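Local coordinates for protein tRNA (adenine(58)-N(1))-methyltransferase TrmI (Thermus thermophilus, PDB 2PWY) that catalyses the S-adenosyl-L-methionine-dependent methylation of adenosine 58 of tRNA to N(1)-methyladenosine and is required for cell growth at extreme temperatures, at residues 193-199 with 246-252; 101-105 with 172-176. The contacts are given in a common frame with arbitrary orientation. Numbering follows the deposited sequence.

Overall arrangement
Both contacts belong to the central mixed sheet of the catalytic domain, where strands 99-103, 167-173, 192-198 and 248-254 lie side by side in that order. Contact 2 joins the first pair, in parallel, and contact 1 the last pair, antiparallel. Their centres are about 10 Å apart. Strands 167-173 and 192-198 connect them: V195 O lies 2.9 Å from L172 N, and Y197 N lies 2.9 Å from L172 O, both probable hydrogen bonds. Contact 2 touches S-adenosyl-L-homocysteine directly. Contact 1 lies further along the same sheet: the Y197 side chain is about 6 Å from the ligand at nearest atoms, with Y197 CD2 packed 3.4 Å from D173 OD1.

Contact 1 of 2, residues 193-199 with 246-252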
loop_
_atom_site.group_PDB
_atom_site.type_symbol
_atom_site.label_atom_id
_atom_site.label_comp_id
_atom_site.label_asym_id
_atom_site.label_seq_id
_atom_site.Cartn_x
_atom_site.Cartn_y
_atom_site.Cartn_z
ATOM N N PHE A 193 7.755 24.864 -9.191
ATOM C CA PHE A 193 7.008 23.653 -9.549
ATOM C C PHE A 193 5.582 23.890 -9.991
ATOM O O PHE A 193 4.923 24.811 -9.515
ATOM C CB PHE A 193 6.993 22.657 -8.381
ATOM C CG PHE A 193 8.356 22.190 -7.989
ATOM C CD1 PHE A 193 8.929 21.079 -8.607
ATOM C CD2 PHE A 193 9.092 22.895 -7.037
ATOM C CE1 PHE A 193 10.204 20.660 -8.252
ATOM C CE2 PHE A 193 10.355 22.490 -6.681
ATOM C CZ PHE A 193 10.917 21.365 -7.294
ATOM N N LEU A 194 5.145 23.048 -10.926
ATOM C CA LEU A 194 3.724 22.844 -11.228
ATOM C C LEU A 194 3.373 21.463 -10.694
ATOM O O LEU A 194 4.134 20.509 -10.894
ATOM C CB LEU A 194 3.466 22.901 -12.740
ATOM C CG LEU A 194 2.038 22.632 -13.267
ATOM C CD1 LEU A 194 1.822 23.351 -14.602
ATOM C CD2 LEU A 194 1.701 21.114 -13.432
ATOM N N VAL A 195 2.238 21.354 -10.002
ATOM C CA VAL A 195 1.776 20.049 -9.514
ATOM C C VAL A 195 0.327 19.862 -9.924
ATOM O O VAL A 195 -0.529 20.710 -9.610
ATOM C CB VAL A 195 1.912 19.881 -7.974
ATOM C CG1 VAL A 195 1.416 18.478 -7.576
ATOM C CG2 VAL A 195 3.373 20.086 -7.525
ATOM N N ALA A 196 0.071 18.776 -10.654
ATOM C CA ALA A 196 -1.264 18.445 -11.150
ATOM C C ALA A 196 -1.824 17.201 -10.481
ATOM O O ALA A 196 -1.105 16.230 -10.244
ATOM C CB ALA A 196 -1.259 18.246 -12.657
ATOM N N TYR A 197 -3.130 17.249 -10.223
ATOM C CA TYR A 197 -3.895 16.169 -9.596
ATOM C C TYR A 197 -4.729 15.501 -10.692
ATOM O O TYR A 197 -5.507 16.164 -11.372
ATOM C CB TYR A 197 -4.766 16.828 -8.529
ATOM C CG TYR A 197 -5.754 16.004 -7.732
ATOM C CD1 TYR A 197 -5.382 15.409 -6.519
ATOM C CD2 TYR A 197 -7.092 15.921 -8.119
ATOM C CE1 TYR A 197 -6.320 14.709 -5.739
ATOM C CE2 TYR A 197 -8.035 15.218 -7.344
ATOM C CZ TYR A 197 -7.643 14.631 -6.162
ATOM O OH TYR A 197 -8.566 13.955 -5.394
ATOM N N LEU A 198 -4.532 14.198 -10.891
ATOM C CA LEU A 198 -5.187 13.488 -11.994
ATOM C C LEU A 198 -5.622 12.077 -11.581
ATOM O O LEU A 198 -4.791 11.284 -11.121
ATOM C CB LEU A 198 -4.225 13.365 -13.169
ATOM C CG LEU A 198 -3.935 14.636 -13.963
ATOM C CD1 LEU A 198 -2.748 14.397 -14.918
ATOM C CD2 LEU A 198 -5.185 15.126 -14.719
ATOM N N PRO A 199 -6.920 11.763 -11.734
ATOM C CA PRO A 199 -7.384 10.444 -11.286
ATOM C C PRO A 199 -6.823 9.242 -12.062
ATOM O O PRO A 199 -6.578 8.184 -11.453
ATOM C CB PRO A 199 -8.909 10.513 -11.461
ATOM C CG PRO A 199 -9.227 11.970 -11.621
ATOM C CD PRO A 199 -8.023 12.587 -12.267
ATOM N N THR A 246 -7.473 8.159 -4.996
ATOM C CA THR A 246 -8.182 9.380 -5.359
ATOM C C THR A 246 -7.618 9.877 -6.687
ATOM O O THR A 246 -8.330 9.912 -7.707
ATOM C CB THR A 246 -8.070 10.452 -4.249
ATOM O OG1 THR A 246 -6.686 10.651 -3.904
ATOM C CG2 THR A 246 -8.834 9.991 -3.006
ATOM N N ALA A 247 -6.332 10.248 -6.673
ATOM C CA ALA A 247 -5.638 10.703 -7.865
ATOM C C ALA A 247 -4.128 10.554 -7.742
ATOM O O ALA A 247 -3.596 10.399 -6.641
ATOM C CB ALA A 247 -5.991 12.173 -8.167
ATOM N N PHE A 248 -3.460 10.599 -8.891
ATOM C CA PHE A 248 -2.024 10.733 -8.960
ATOM C C PHE A 248 -1.643 12.197 -8.881
ATOM O O PHE A 248 -2.395 13.052 -9.342
ATOM C CB PHE A 248 -1.530 10.163 -10.288
ATOM C CG PHE A 248 -1.870 8.722 -10.466
ATOM C CD1 PHE A 248 -1.031 7.749 -9.950
ATOM C CD2 PHE A 248 -3.045 8.338 -11.110
ATOM C CE1 PHE A 248 -1.347 6.392 -10.075
ATOM C CE2 PHE A 248 -3.361 6.979 -11.263
ATOM C CZ PHE A 248 -2.521 6.016 -10.735
ATOM N N LEU A 249 -0.470 12.465 -8.311
ATOM C CA LEU A 249 0.111 13.808 -8.330
ATOM C C LEU A 249 1.306 13.808 -9.268
ATOM O O LEU A 249 2.181 12.932 -9.185
ATOM C CB LEU A 249 0.550 14.241 -6.922
ATOM C CG LEU A 249 -0.499 14.221 -5.804
ATOM C CD1 LEU A 249 0.085 14.800 -4.530
ATOM C CD2 LEU A 249 -1.720 14.996 -6.220
ATOM N N VAL A 250 1.342 14.787 -10.162
ATOM C CA VAL A 250 2.412 14.922 -11.148
ATOM C C VAL A 250 3.109 16.271 -10.919
ATOM O O VAL A 250 2.462 17.324 -11.009
ATOM C CB VAL A 250 1.861 14.869 -12.597
ATOM C CG1 VAL A 250 3.002 15.030 -13.590
ATOM C CG2 VAL A 250 1.093 13.552 -12.857
ATOM N N ALA A 251 4.408 16.226 -10.610
ATOM C CA ALA A 251 5.190 17.434 -10.342
ATOM C C ALA A 251 6.149 17.686 -11.499
ATOM O O ALA A 251 6.904 16.795 -11.904
ATOM C CB ALA A 251 5.983 17.313 -9.027
ATOM N N LEU A 252 6.113 18.904 -12.022
ATOM C CA LEU A 252 7.029 19.342 -13.074
ATOM C C LEU A 252 7.849 20.497 -12.542
ATOM O O LEU A 252 7.314 21.335 -11.809
ATOM C CB LEU A 252 6.232 19.833 -14.299
ATOM C CG LEU A 252 5.142 18.907 -14.862
ATOM C CD1 LEU A 252 4.365 19.640 -15.963
ATOM C CD2 LEU A 252 5.757 17.652 -15.397
#
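L252, Y197 and V250 lose the most surface in this antiparallel strand pair. L252 pairs with L194. L194 N donates to L252 O at 2.9 Å, and L252 N donates to L194 O at 2.8 Å. Their side chains share one face of the sheet, with L194 CD2 4.0 Å from L252 CD1. V250 forms the next hydrogen-bonded pair, with A196. Both bonds are 2.8 Å, A196 N to V250 O and V250 N to A196 O. L198 and F248 make the third such pair. Between these pairs, V195-A251 and Y197-L249 are non-hydrogen-bonded and turn their side chains to the other face. Between the strands, CA-H...O contacts add to the ladder, as from V195 CA to V250 O at 3.2 Å.

On the face of V195, Y197, L249 and A251, Y197 is the most covered. A247 CB sits 3.5 Å from the centroid of its ring, nearly on the normal, a CH-pi contact. L249 CD2 meets the ring edge, 3.7 Å from Y197 CD1. Helix 82-91 packs on this face through A87, M88 and L91, which touch L249. On the face of L194 and L252, F248 packs on P238 of a second subunit.

Strand 248-254, the last in the chain, runs antiparallel between 192-198 and 216-232, the hallmark reversed strand of class I methyltransferases. All six hydrogen bonds are backbone to backbone and hold the strands together whatever the side chains. The apolar side chains pack on both faces, and the register probably depends on that packing, such as A247 on the Y197 ring.

Contact 2 of 2, residues 101-105 with 172-176; sequences LEAGT and LDLME. With SAH (S-adenosyl-L-homocysteine), chain E.
The peptide bond between A103 and G104 is cis, although no proline follows it. It falls where strand 99-103 ends and the glycine-rich loop of the Rossmann-like class I methyltransferase fold begins. A103 is extended (phi/psi -153/144°), and G104 stays open at -94/150°.

A103 forms a parallel bridge with L172, with CA atoms 5.2 Å apart. D173 N donates to A103 O at 2.8 Å, and G104 N donates back to D173 O at 3.0 Å. L172 CA also lies 3.2 Å from A103 O in a CA-H...O contact. L172 adopts m, t and brings CD2 to 4.4 Å from A103 CB. L174 points toward segment 101-105. Its chi1 is off the wells at 32° and its chi2 is p, so CD2 lies 3.8 Å from A103 CB.

These strand ends lie at the carboxyl edge of the parallel sheet, where such methyltransferases bind their cofactor. D173 has a t chi1, and its OD2 accepts a hydrogen bond from the amino N of S-adenosyl-L-homocysteine at 2.8 Å and is also bonded to T80. E128, H133 and E158 are among the other residues that bond the ligand. G104 CA is 3.3 Å from the ribose O4', and a CB there would collide with that oxygen. T105 O is 3.4 Å from the ligand CA. Next to the adenine, L174 CB packs 3.5 Å from the ligand C8.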
loop_
_atom_site.group_PDB
_atom_site.type_symbol
_atom_site.label_atom_id
_atom_site.label_comp_id
_atom_site.label_asym_id
_atom_site.label_seq_id
_atom_site.Cartn_x
_atom_site.Cartn_y
_atom_site.Cartn_z
ATOM N N LEU A 101 -0.582 30.080 -8.392
ATOM C CA LEU A 101 -1.623 30.068 -9.413
ATOM C C LEU A 101 -2.400 28.761 -9.292
ATOM O O LEU A 101 -1.799 27.688 -9.162
ATOM C CB LEU A 101 -0.979 30.162 -10.797
ATOM C CG LEU A 101 -1.900 30.303 -12.010
ATOM C CD1 LEU A 101 -2.667 31.626 -11.993
ATOM C CD2 LEU A 101 -1.048 30.146 -13.302
ATOM N N GLU A 102 -3.728 28.853 -9.355
ATOM C CA GLU A 102 -4.579 27.673 -9.244
ATOM C C GLU A 102 -5.652 27.618 -10.316
ATOM O O GLU A 102 -6.295 28.624 -10.605
ATOM C CB GLU A 102 -5.285 27.623 -7.872
ATOM C CG GLU A 102 -6.214 26.408 -7.739
ATOM C CD GLU A 102 -7.136 26.430 -6.513
ATOM O OE1 GLU A 102 -7.595 27.517 -6.087
ATOM O OE2 GLU A 102 -7.405 25.329 -5.974
ATOM N N ALA A 103 -5.858 26.433 -10.882
ATOM C CA ALA A 103 -7.081 26.154 -11.654
ATOM C C ALA A 103 -7.376 24.647 -11.609
ATOM O O ALA A 103 -6.438 23.852 -11.576
ATOM C CB ALA A 103 -6.925 26.632 -13.107
ATOM N N GLY A 104 -8.655 24.240 -11.565
ATOM C CA GLY A 104 -9.802 25.149 -11.406
ATOM C C GLY A 104 -10.203 25.288 -9.943
ATOM O O GLY A 104 -10.009 24.355 -9.158
ATOM N N THR A 105 -10.747 26.447 -9.561
ATOM C CA THR A 105 -11.172 26.662 -8.167
ATOM C C THR A 105 -12.057 25.515 -7.667
ATOM O O THR A 105 -11.907 25.053 -6.529
ATOM C CB THR A 105 -11.883 28.028 -7.980
ATOM O OG1 THR A 105 -11.182 29.034 -8.723
ATOM C CG2 THR A 105 -11.914 28.431 -6.508
ATOM N N LEU A 172 -2.675 22.546 -10.152
ATOM C CA LEU A 172 -3.727 22.193 -11.097
ATOM C C LEU A 172 -4.576 21.046 -10.605
ATOM O O LEU A 172 -4.061 20.022 -10.133
ATOM C CB LEU A 172 -3.147 21.834 -12.473
ATOM C CG LEU A 172 -2.361 22.943 -13.175
ATOM C CD1 LEU A 172 -1.948 22.433 -14.518
ATOM C CD2 LEU A 172 -3.184 24.238 -13.308
ATOM N N ASP A 173 -5.884 21.240 -10.706
ATOM C CA ASP A 173 -6.843 20.163 -10.532
ATOM C C ASP A 173 -7.917 20.412 -11.581
ATOM O O ASP A 173 -8.828 21.209 -11.373
ATOM C CB ASP A 173 -7.430 20.151 -9.111
ATOM C CG ASP A 173 -8.473 19.053 -8.908
ATOM O OD1 ASP A 173 -8.781 18.295 -9.869
ATOM O OD2 ASP A 173 -8.997 18.954 -7.769
ATOM N N LEU A 174 -7.759 19.742 -12.722
ATOM C CA LEU A 174 -8.671 19.865 -13.861
ATOM C C LEU A 174 -8.410 18.714 -14.840
ATOM O O LEU A 174 -7.349 18.080 -14.797
ATOM C CB LEU A 174 -8.557 21.252 -14.535
ATOM C CG LEU A 174 -7.215 22.021 -14.573
ATOM C CD1 LEU A 174 -6.198 21.249 -15.386
ATOM C CD2 LEU A 174 -7.364 23.446 -15.143
ATOM N N MET A 175 -9.382 18.451 -15.708
ATOM C CA MET A 175 -9.378 17.248 -16.548
ATOM C C MET A 175 -8.298 17.255 -17.625
ATOM O O MET A 175 -7.781 16.197 -17.988
ATOM C CB MET A 175 -10.742 17.064 -17.224
ATOM N N GLU A 176 -7.977 18.443 -18.146
ATOM C CA GLU A 176 -7.076 18.557 -19.296
ATOM C C GLU A 176 -5.971 19.580 -19.044
ATOM O O GLU A 176 -5.943 20.648 -19.686
ATOM C CB GLU A 176 -7.866 18.913 -20.553
ATOM C CG GLU A 176 -8.937 17.879 -20.887
ATOM C CD GLU A 176 -9.801 18.280 -22.052
ATOM O OE1 GLU A 176 -10.357 19.399 -22.038
ATOM O OE2 GLU A 176 -9.931 17.455 -22.977
HETATM N N SAH E . -9.418 21.366 -6.490
HETATM C CA SAH E . -10.862 21.770 -6.498
HETATM C CB SAH E . -11.672 20.885 -7.438
HETATM C CG SAH E . -11.412 21.208 -8.912
HETATM S SD SAH E . -12.592 20.309 -9.954
HETATM C C SAH E . -11.391 21.703 -5.078
HETATM O O SAH E . -10.676 21.243 -4.174
HETATM O OXT SAH E . -12.522 22.123 -4.810
HETATM C "C5'" SAH E . -11.993 20.971 -11.531
HETATM C "C4'" SAH E . -12.558 22.366 -11.824
HETATM O "O4'" SAH E . -11.772 22.974 -12.828
HETATM C "C3'" SAH E . -14.001 22.392 -12.343
HETATM O "O3'" SAH E . -14.748 23.289 -11.528
HETATM C "C2'" SAH E . -13.884 22.893 -13.783
HETATM O "O2'" SAH E . -14.940 23.739 -14.177
HETATM C "C1'" SAH E . -12.610 23.698 -13.724
HETATM N N9 SAH E . -11.805 23.814 -14.951
HETATM C C8 SAH E . -11.447 22.807 -15.801
HETATM N N7 SAH E . -10.634 23.339 -16.742
HETATM C C5 SAH E . -10.429 24.649 -16.482
HETATM C C6 SAH E . -9.687 25.647 -17.124
HETATM N N6 SAH E . -8.971 25.380 -18.228
HETATM N N1 SAH E . -9.703 26.924 -16.579
HETATM C C2 SAH E . -10.434 27.208 -15.451
HETATM N N3 SAH E . -11.170 26.215 -14.835
HETATM C C4 SAH E . -11.163 24.960 -15.344
#